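Local coordinates for lipase (Pelosinus fermentans, PDB 5AH0), which hydrolyses ester bonds as a lipase, including those of the synthetic polyester poly(butylene adipate-co-terephthalate), at residues A[23-32]-A[358-366]; A[32-41]-A[368-378]. All coordinates share one frame; numbering follows the deposited sequence.

Contact 1. Residues A[23-32]-A[358-366]; sequences LKYWGGITDY and MDACGIGTN
G27 and G362 bring the two loops together with their CA atoms 4.2 Å apart, and the chains run in the same direction here, W26 beside C361 and G28 beside I363. Both have positive phi. A CB on G362 would clash with G27 CA, so its absence permits this spacing; at G27, T30 O of the same loop leaves no room for one. One direct backbone hydrogen bond joins the loops: G27 N donates to C361 O over 2.9 Å, bent to 140° at the hydrogen. A water adds a second link, reaching G27 O, Y32 OH and G362 O together. Within 23-32, the Y32 ring lies against G27 CA, which sits 3.3 Å above its plane and over its centre.

C361 points into the other loop and sets SG over one face of the Y25 ring, 4.0 Å from the centroid and 16° off the normal, a sulfur-aromatic contact. Y25 turns CG away from its backbone N (chi1 -178°), which carries the ring back to this sulfur although its CB leaves in the other direction. I363 follows: CG1 rests on G28 CA at 3.6 Å, and CD1 meets L23 CD2 tip to tip at 4.1 Å. Helix 173-190 backs L23.

The Y25 hydroxyl is hydrogen-bonded to H113 ND1 and to the backbone N of G11. H113 ends strand 108-113 in an A-H-S-M-G sequence, consistent with the nucleophile elbow of alpha/beta hydrolases; G11 lies in the H-G segment after strand 6-9, where lipases of this fold commonly form the oxyanion hole.

Contact 2. Residues A[32-41]-A[368-378]; sequences YEQELSSYGY and LTLSWYKGLAE
The K374 side chain crosses that of Y39 at about a right angle, over one ring face; helices 32-38 and 370-378 approach to 10.2 Å between axes at a crossing angle of -54°. K374 can be followed outward. CB stands 4.2 Å from L36 CD2. With CG anti to the backbone N (chi1 -180°), the extended chain brings CD to 3.4 Å from Y39 CD2 and CE 3.5 Å from the centroid of the Y39 ring, a CH-pi contact over its centre. A bend at chi4 (-65°) then leaves NZ above the same ring, 5.0 Å from the centroid, in a cation-pi contact. NZ also forms a salt bridge with E378 OE2 at 3.1 Å, so the ammonium probably interacts with both ring and carboxylate.

Nearer the helix starts, L370 CA covers a face of the Y32 ring, and Y32 OH donates to L368 O at 2.7 Å, in the carbonyl plane on a lone pair. Past the Schellman motif at G40, Y41 lays a ring face on A377 CB.

Helix 32-38 links parallel strands 6-9 and 43-46 in a beta-alpha-beta crossover. Its pairing with the C-terminal helix matches the first and last helices of the alpha/beta-hydrolase fold, packed together on one side of the sheet.

In the fold
From the N terminus, the chain leaves strand 6-9, passes through 23-32 and enters helix 32-38. Most of the protein, including the other central strands, follows before the chain returns as 358-366 and then helix 370-380. Each contact therefore closes a loop of more than 320 residues, and the two cross because their segments alternate. Y32 belongs to both, and their centres lie about 13 Å apart. Within the returning C-terminal part, A360 O and Y373 OH are 2.5 Å apart, a probable hydrogen bond that couples the contacts. Contact 1 joins loops beside strand 108-113; contact 2 joins helix 32-38, which follows strand 6-9, to helix 370-380.

Contact 1. Residues A[23-32]-A[358-366]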
loop_
_atom_site.group_PDB
_atom_site.type_symbol
_atom_site.label_atom_id
_atom_site.label_comp_id
_atom_site.label_asym_id
_atom_site.label_seq_id
_atom_site.Cartn_x
_atom_site.Cartn_y
_atom_site.Cartn_z
ATOM N N LEU A 23 -12.321 -1.920 14.146
ATOM C CA LEU A 23 -12.350 -1.872 12.684
ATOM C C LEU A 23 -11.033 -2.367 12.090
ATOM O O LEU A 23 -10.000 -1.704 12.200
ATOM C CB LEU A 23 -12.640 -0.455 12.181
ATOM C CG LEU A 23 -13.110 -0.377 10.720
ATOM C CD1 LEU A 23 -14.531 -0.890 10.580
ATOM C CD2 LEU A 23 -13.000 1.008 10.161
ATOM N N LYS A 24 -11.078 -3.538 11.469
ATOM C CA LYS A 24 -9.931 -4.079 10.749
ATOM C C LYS A 24 -9.813 -3.406 9.378
ATOM O O LYS A 24 -10.810 -3.265 8.659
ATOM C CB LYS A 24 -10.084 -5.590 10.585
ATOM C CG LYS A 24 -9.116 -6.435 11.374
ATOM C CD LYS A 24 -9.229 -6.205 12.856
ATOM C CE LYS A 24 -8.145 -6.959 13.564
ATOM N NZ LYS A 24 -8.195 -6.687 15.011
ATOM N N TYR A 25 -8.613 -2.979 9.012
ATOM C CA TYR A 25 -8.382 -2.473 7.665
ATOM C C TYR A 25 -8.785 -3.517 6.629
ATOM O O TYR A 25 -9.391 -3.197 5.612
ATOM C CB TYR A 25 -6.918 -2.102 7.467
ATOM C CG TYR A 25 -6.592 -1.521 6.104
ATOM C CD1 TYR A 25 -6.319 -2.343 5.014
ATOM C CD2 TYR A 25 -6.506 -0.148 5.917
ATOM C CE1 TYR A 25 -6.009 -1.810 3.769
ATOM C CE2 TYR A 25 -6.176 0.385 4.684
ATOM C CZ TYR A 25 -5.927 -0.450 3.618
ATOM O OH TYR A 25 -5.590 0.087 2.391
ATOM N N TRP A 26 -8.419 -4.766 6.880
ATOM C CA TRP A 26 -8.792 -5.848 5.979
ATOM C C TRP A 26 -10.053 -6.513 6.488
ATOM O O TRP A 26 -9.983 -7.435 7.296
ATOM C CB TRP A 26 -7.670 -6.873 5.842
ATOM C CG TRP A 26 -6.473 -6.335 5.135
ATOM C CD1 TRP A 26 -5.326 -5.888 5.706
ATOM C CD2 TRP A 26 -6.309 -6.171 3.717
ATOM N NE1 TRP A 26 -4.449 -5.461 4.737
ATOM C CE2 TRP A 26 -5.025 -5.631 3.506
ATOM C CE3 TRP A 26 -7.109 -6.454 2.611
ATOM C CZ2 TRP A 26 -4.524 -5.355 2.231
ATOM C CZ3 TRP A 26 -6.614 -6.185 1.346
ATOM C CH2 TRP A 26 -5.327 -5.642 1.168
ATOM N N GLY A 27 -11.202 -5.999 6.058
ATOM C CA GLY A 27 -12.465 -6.633 6.359
ATOM C C GLY A 27 -13.452 -5.808 7.169
ATOM O O GLY A 27 -14.580 -6.225 7.361
ATOM N N GLY A 28 -13.029 -4.654 7.663
ATOM C CA GLY A 28 -13.888 -3.845 8.503
ATOM C C GLY A 28 -14.179 -4.575 9.801
ATOM O O GLY A 28 -13.259 -4.956 10.539
ATOM N N ILE A 29 -15.465 -4.804 10.061
ATOM C CA ILE A 29 -15.895 -5.474 11.281
ATOM C C ILE A 29 -15.880 -6.994 11.113
ATOM O O ILE A 29 -16.319 -7.723 12.000
ATOM C CB ILE A 29 -17.296 -5.014 11.719
ATOM C CG1 ILE A 29 -18.353 -5.485 10.720
ATOM C CG2 ILE A 29 -17.332 -3.488 11.886
ATOM C CD1 ILE A 29 -19.776 -5.232 11.187
ATOM N N THR A 30 -15.390 -7.462 9.966
ATOM C CA THR A 30 -15.008 -8.868 9.799
ATOM C C THR A 30 -13.471 -9.011 9.753
ATOM O O THR A 30 -12.783 -8.239 9.087
ATOM C CB THR A 30 -15.636 -9.458 8.520
ATOM O OG1 THR A 30 -17.046 -9.204 8.524
ATOM C CG2 THR A 30 -15.400 -10.961 8.428
ATOM N N ASP A 31 -12.921 -9.998 10.439
ATOM C CA ASP A 31 -11.472 -10.170 10.398
ATOM C C ASP A 31 -11.082 -11.100 9.253
ATOM O O ASP A 31 -10.928 -12.299 9.467
ATOM C CB ASP A 31 -10.943 -10.727 11.721
ATOM C CG ASP A 31 -9.434 -10.579 11.846
ATOM O OD1 ASP A 31 -8.763 -10.333 10.812
ATOM O OD2 ASP A 31 -8.915 -10.720 12.971
ATOM N N TYR A 32 -10.916 -10.548 8.050
ATOM C CA TYR A 32 -10.671 -11.357 6.851
ATOM C C TYR A 32 -9.439 -12.228 6.996
ATOM O O TYR A 32 -9.442 -13.394 6.592
ATOM C CB TYR A 32 -10.529 -10.482 5.601
ATOM C CG TYR A 32 -11.833 -9.915 5.032
ATOM C CD1 TYR A 32 -13.076 -10.203 5.610
ATOM C CD2 TYR A 32 -11.811 -9.081 3.907
ATOM C CE1 TYR A 32 -14.269 -9.651 5.082
ATOM C CE2 TYR A 32 -12.979 -8.536 3.380
ATOM C CZ TYR A 32 -14.207 -8.823 3.969
ATOM O OH TYR A 32 -15.349 -8.272 3.422
ATOM N N MET A 358 -12.399 2.289 -0.215
ATOM C CA MET A 358 -12.475 1.553 1.043
ATOM C C MET A 358 -13.299 0.287 0.905
ATOM O O MET A 358 -13.083 -0.665 1.660
ATOM C CB MET A 358 -13.052 2.421 2.159
ATOM C CG MET A 358 -12.265 3.696 2.394
ATOM S SD MET A 358 -10.526 3.330 2.621
ATOM C CE MET A 358 -10.543 2.620 4.262
ATOM N N ASP A 359 -14.235 0.285 -0.051
ATOM C CA ASP A 359 -14.992 -0.913 -0.390
ATOM C C ASP A 359 -14.012 -2.058 -0.643
ATOM O O ASP A 359 -14.238 -3.200 -0.233
ATOM C CB ASP A 359 -15.857 -0.714 -1.654
ATOM C CG ASP A 359 -17.183 0.047 -1.399
ATOM O OD1 ASP A 359 -17.724 -0.001 -0.267
ATOM O OD2 ASP A 359 -17.703 0.668 -2.370
ATOM N N ALA A 360 -12.910 -1.725 -1.308
ATOM C CA ALA A 360 -12.019 -2.717 -1.875
ATOM C C ALA A 360 -11.295 -3.510 -0.812
ATOM O O ALA A 360 -10.916 -4.660 -1.057
ATOM C CB ALA A 360 -11.014 -2.053 -2.809
ATOM N N CYS A 361 -11.108 -2.916 0.365
ATOM C CA CYS A 361 -10.477 -3.656 1.458
ATOM C C CYS A 361 -11.519 -4.049 2.506
ATOM O O CYS A 361 -11.178 -4.532 3.573
ATOM C CB CYS A 361 -9.332 -2.857 2.095
ATOM S SG CYS A 361 -9.771 -1.263 2.875
ATOM N N GLY A 362 -12.793 -3.833 2.209
ATOM C CA GLY A 362 -13.849 -4.444 3.006
ATOM C C GLY A 362 -14.727 -3.536 3.849
ATOM O O GLY A 362 -15.515 -4.008 4.664
ATOM N N ILE A 363 -14.606 -2.237 3.637
ATOM C CA ILE A 363 -15.323 -1.245 4.420
ATOM C C ILE A 363 -16.215 -0.392 3.515
ATOM O O ILE A 363 -15.723 0.359 2.664
ATOM C CB ILE A 363 -14.330 -0.347 5.168
ATOM C CG1 ILE A 363 -13.422 -1.203 6.052
ATOM C CG2 ILE A 363 -15.044 0.689 5.988
ATOM C CD1 ILE A 363 -12.114 -0.506 6.442
ATOM N N GLY A 364 -17.526 -0.512 3.666
ATOM C CA GLY A 364 -18.410 0.330 2.879
ATOM C C GLY A 364 -19.687 -0.334 2.432
ATOM O O GLY A 364 -19.926 -1.509 2.715
ATOM N N THR A 365 -20.507 0.426 1.720
ATOM C CA THR A 365 -21.814 -0.043 1.287
ATOM C C THR A 365 -21.734 -1.021 0.114
ATOM O O THR A 365 -22.746 -1.589 -0.299
ATOM C CB THR A 365 -22.719 1.138 0.874
ATOM O OG1 THR A 365 -22.195 1.747 -0.320
ATOM C CG2 THR A 365 -22.792 2.169 1.990
ATOM N N ASN A 366 -20.542 -1.189 -0.447
ATOM C CA ASN A 366 -20.365 -2.159 -1.517
ATOM C C ASN A 366 -19.098 -2.981 -1.342
ATOM O O ASN A 366 -18.430 -3.314 -2.328
ATOM C CB ASN A 366 -20.340 -1.481 -2.876
ATOM C CG ASN A 366 -20.615 -2.446 -3.996
ATOM O OD1 ASN A 366 -21.042 -3.581 -3.756
ATOM N ND2 ASN A 366 -20.368 -2.013 -5.228
HETATM O O HOH W 1 -16.533 -6.720 5.268
#

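Contact 2. Residues A[32-41]-A[368-378]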
loop_
_atom_site.group_PDB
_atom_site.type_symbol
_atom_site.label_atom_id
_atom_site.label_comp_id
_atom_site.label_asym_id
_atom_site.label_seq_id
_atom_site.Cartn_x
_atom_site.Cartn_y
_atom_site.Cartn_z
ATOM N N TYR A 32 -10.916 -10.548 8.050
ATOM C CA TYR A 32 -10.671 -11.357 6.851
ATOM C C TYR A 32 -9.439 -12.228 6.996
ATOM O O TYR A 32 -9.442 -13.394 6.592
ATOM C CB TYR A 32 -10.529 -10.482 5.601
ATOM C CG TYR A 32 -11.833 -9.915 5.032
ATOM C CD1 TYR A 32 -13.076 -10.203 5.610
ATOM C CD2 TYR A 32 -11.811 -9.081 3.907
ATOM C CE1 TYR A 32 -14.269 -9.651 5.082
ATOM C CE2 TYR A 32 -12.979 -8.536 3.380
ATOM C CZ TYR A 32 -14.207 -8.823 3.969
ATOM O OH TYR A 32 -15.349 -8.272 3.422
ATOM N N GLU A 33 -8.382 -11.665 7.566
ATOM C CA GLU A 33 -7.156 -12.423 7.756
ATOM C C GLU A 33 -7.420 -13.711 8.539
ATOM O O GLU A 33 -7.007 -14.790 8.120
ATOM C CB GLU A 33 -6.098 -11.593 8.481
ATOM C CG GLU A 33 -4.746 -12.273 8.548
ATOM C CD GLU A 33 -4.111 -12.168 9.922
ATOM O OE1 GLU A 33 -3.420 -11.157 10.185
ATOM O OE2 GLU A 33 -4.301 -13.102 10.738
ATOM N N GLN A 34 -8.081 -13.598 9.685
ATOM C CA GLN A 34 -8.344 -14.775 10.517
ATOM C C GLN A 34 -9.326 -15.748 9.866
ATOM O O GLN A 34 -9.175 -16.966 10.003
ATOM C CB GLN A 34 -8.861 -14.358 11.897
ATOM C CG GLN A 34 -7.761 -13.876 12.846
ATOM C CD GLN A 34 -8.259 -13.682 14.270
ATOM O OE1 GLN A 34 -9.442 -13.884 14.561
ATOM N NE2 GLN A 34 -7.357 -13.286 15.166
ATOM N N GLU A 35 -10.329 -15.217 9.167
ATOM C CA GLU A 35 -11.291 -16.079 8.493
ATOM C C GLU A 35 -10.614 -16.864 7.381
ATOM O O GLU A 35 -10.798 -18.075 7.271
ATOM C CB GLU A 35 -12.463 -15.277 7.925
ATOM C CG GLU A 35 -13.236 -14.459 8.941
ATOM C CD GLU A 35 -13.771 -15.303 10.059
ATOM O OE1 GLU A 35 -14.021 -16.499 9.817
ATOM O OE2 GLU A 35 -13.934 -14.780 11.180
ATOM N N LEU A 36 -9.799 -16.181 6.586
ATOM C CA LEU A 36 -9.037 -16.858 5.550
ATOM C C LEU A 36 -8.194 -17.989 6.151
ATOM O O LEU A 36 -8.188 -19.114 5.635
ATOM C CB LEU A 36 -8.142 -15.870 4.809
ATOM C CG LEU A 36 -8.795 -14.930 3.799
ATOM C CD1 LEU A 36 -7.724 -14.180 3.019
ATOM C CD2 LEU A 36 -9.707 -15.702 2.858
ATOM N N SER A 37 -7.523 -17.712 7.267
ATOM C CA SER A 37 -6.724 -18.739 7.925
ATOM C C SER A 37 -7.607 -19.896 8.397
ATOM O O SER A 37 -7.223 -21.067 8.261
ATOM C CB SER A 37 -5.941 -18.143 9.104
ATOM O OG SER A 37 -4.973 -17.189 8.673
ATOM N N SER A 38 -8.803 -19.582 8.907
ATOM C CA SER A 38 -9.741 -20.621 9.346
ATOM C C SER A 38 -10.243 -21.475 8.200
ATOM O O SER A 38 -10.589 -22.637 8.399
ATOM C CB SER A 38 -10.939 -20.013 10.069
ATOM O OG SER A 38 -10.593 -19.636 11.387
ATOM N N TYR A 39 -10.296 -20.899 7.002
ATOM C CA TYR A 39 -10.656 -21.684 5.821
ATOM C C TYR A 39 -9.490 -22.540 5.336
ATOM O O TYR A 39 -9.656 -23.336 4.421
ATOM C CB TYR A 39 -11.107 -20.788 4.674
ATOM C CG TYR A 39 -12.522 -20.307 4.765
ATOM C CD1 TYR A 39 -13.578 -21.194 4.996
ATOM C CD2 TYR A 39 -12.813 -18.954 4.618
ATOM C CE1 TYR A 39 -14.895 -20.736 5.064
ATOM C CE2 TYR A 39 -14.112 -18.487 4.681
ATOM C CZ TYR A 39 -15.147 -19.373 4.908
ATOM O OH TYR A 39 -16.423 -18.867 4.968
ATOM N N GLY A 40 -8.308 -22.363 5.924
ATOM C CA GLY A 40 -7.150 -23.153 5.544
ATOM C C GLY A 40 -6.152 -22.386 4.694
ATOM O O GLY A 40 -5.099 -22.900 4.348
ATOM N N TYR A 41 -6.503 -21.164 4.322
ATOM C CA TYR A 41 -5.594 -20.303 3.588
ATOM C C TYR A 41 -4.809 -19.406 4.546
ATOM O O TYR A 41 -5.277 -18.326 4.897
ATOM C CB TYR A 41 -6.374 -19.462 2.569
ATOM C CG TYR A 41 -7.072 -20.339 1.570
ATOM C CD1 TYR A 41 -6.362 -20.901 0.511
ATOM C CD2 TYR A 41 -8.427 -20.644 1.692
ATOM C CE1 TYR A 41 -6.981 -21.733 -0.405
ATOM C CE2 TYR A 41 -9.054 -21.481 0.783
ATOM C CZ TYR A 41 -8.327 -22.018 -0.267
ATOM O OH TYR A 41 -8.926 -22.851 -1.183
ATOM N N LEU A 368 -16.112 -5.508 -0.960
ATOM C CA LEU A 368 -15.675 -6.841 -1.385
ATOM C C LEU A 368 -15.789 -7.780 -0.205
ATOM O O LEU A 368 -15.350 -7.452 0.886
ATOM C CB LEU A 368 -14.244 -6.812 -1.878
ATOM C CG LEU A 368 -14.046 -6.047 -3.179
ATOM C CD1 LEU A 368 -12.618 -6.253 -3.677
ATOM C CD2 LEU A 368 -15.081 -6.490 -4.221
ATOM N N THR A 369 -16.369 -8.951 -0.419
ATOM C CA THR A 369 -16.712 -9.839 0.687
ATOM C C THR A 369 -15.589 -10.762 1.153
ATOM O O THR A 369 -14.546 -10.892 0.503
ATOM C CB THR A 369 -17.886 -10.718 0.309
ATOM O OG1 THR A 369 -17.512 -11.500 -0.830
ATOM C CG2 THR A 369 -19.117 -9.858 -0.031
ATOM N N LEU A 370 -15.812 -11.390 2.302
ATOM C CA LEU A 370 -14.925 -12.431 2.783
ATOM C C LEU A 370 -14.835 -13.521 1.725
ATOM O O LEU A 370 -13.758 -14.060 1.437
ATOM C CB LEU A 370 -15.423 -12.998 4.115
ATOM C CG LEU A 370 -14.801 -14.322 4.562
ATOM C CD1 LEU A 370 -13.298 -14.173 4.635
ATOM C CD2 LEU A 370 -15.350 -14.732 5.928
ATOM N N SER A 371 -15.984 -13.837 1.150
ATOM C CA SER A 371 -16.066 -14.857 0.127
ATOM C C SER A 371 -15.265 -14.433 -1.106
ATOM O O SER A 371 -14.625 -15.266 -1.742
ATOM C CB SER A 371 -17.527 -15.120 -0.218
ATOM O OG SER A 371 -17.650 -16.040 -1.277
ATOM N N TRP A 372 -15.274 -13.143 -1.440
ATOM C CA TRP A 372 -14.472 -12.671 -2.576
ATOM C C TRP A 372 -12.971 -12.905 -2.353
ATOM O O TRP A 372 -12.265 -13.382 -3.245
ATOM C CB TRP A 372 -14.717 -11.197 -2.835
ATOM C CG TRP A 372 -14.067 -10.659 -4.098
ATOM C CD1 TRP A 372 -14.638 -10.570 -5.334
ATOM C CD2 TRP A 372 -12.738 -10.131 -4.238
ATOM N NE1 TRP A 372 -13.757 -10.014 -6.229
ATOM C CE2 TRP A 372 -12.582 -9.743 -5.585
ATOM C CE3 TRP A 372 -11.664 -9.964 -3.360
ATOM C CZ2 TRP A 372 -11.397 -9.191 -6.073
ATOM C CZ3 TRP A 372 -10.488 -9.411 -3.845
ATOM C CH2 TRP A 372 -10.361 -9.037 -5.191
ATOM N N TYR A 373 -12.495 -12.569 -1.158
ATOM C CA TYR A 373 -11.092 -12.780 -0.805
ATOM C C TYR A 373 -10.747 -14.264 -0.691
ATOM O O TYR A 373 -9.626 -14.666 -1.003
ATOM C CB TYR A 373 -10.749 -12.040 0.494
ATOM C CG TYR A 373 -10.414 -10.591 0.223
ATOM C CD1 TYR A 373 -9.130 -10.226 -0.162
ATOM C CD2 TYR A 373 -11.387 -9.589 0.305
ATOM C CE1 TYR A 373 -8.804 -8.906 -0.439
ATOM C CE2 TYR A 373 -11.066 -8.258 0.031
ATOM C CZ TYR A 373 -9.767 -7.931 -0.340
ATOM O OH TYR A 373 -9.418 -6.629 -0.615
ATOM N N LYS A 374 -11.706 -15.078 -0.256
ATOM C CA LYS A 374 -11.513 -16.528 -0.263
ATOM C C LYS A 374 -11.274 -16.993 -1.706
ATOM O O LYS A 374 -10.371 -17.787 -1.975
ATOM C CB LYS A 374 -12.714 -17.236 0.359
ATOM C CG LYS A 374 -12.635 -18.740 0.411
ATOM C CD LYS A 374 -13.748 -19.254 1.311
ATOM C CE LYS A 374 -13.750 -20.772 1.441
ATOM N NZ LYS A 374 -14.042 -21.427 0.147
ATOM N N GLY A 375 -12.076 -16.472 -2.630
ATOM C CA GLY A 375 -11.918 -16.773 -4.037
ATOM C C GLY A 375 -10.541 -16.408 -4.545
ATOM O O GLY A 375 -9.925 -17.168 -5.293
ATOM N N LEU A 376 -10.045 -15.248 -4.131
ATOM C CA LEU A 376 -8.709 -14.821 -4.525
ATOM C C LEU A 376 -7.650 -15.778 -3.993
ATOM O O LEU A 376 -6.788 -16.223 -4.753
ATOM C CB LEU A 376 -8.428 -13.393 -4.042
ATOM C CG LEU A 376 -6.983 -12.894 -4.230
ATOM C CD1 LEU A 376 -6.492 -13.078 -5.678
ATOM C CD2 LEU A 376 -6.826 -11.419 -3.785
ATOM N N ALA A 377 -7.722 -16.112 -2.704
ATOM C CA ALA A 377 -6.756 -17.049 -2.112
ATOM C C ALA A 377 -6.737 -18.404 -2.827
ATOM O O ALA A 377 -5.664 -18.976 -3.036
ATOM C CB ALA A 377 -7.045 -17.255 -0.646
ATOM N N GLU A 378 -7.917 -18.914 -3.187
ATOM C CA GLU A 378 -8.021 -20.165 -3.942
ATOM C C GLU A 378 -7.253 -20.058 -5.244
ATOM O O GLU A 378 -6.480 -20.953 -5.584
ATOM C CB GLU A 378 -9.477 -20.527 -4.247
ATOM C CG GLU A 378 -10.333 -20.860 -3.036
ATOM C CD GLU A 378 -11.814 -21.052 -3.384
ATOM O OE1 GLU A 378 -12.253 -20.595 -4.466
ATOM O OE2 GLU A 378 -12.538 -21.675 -2.576
#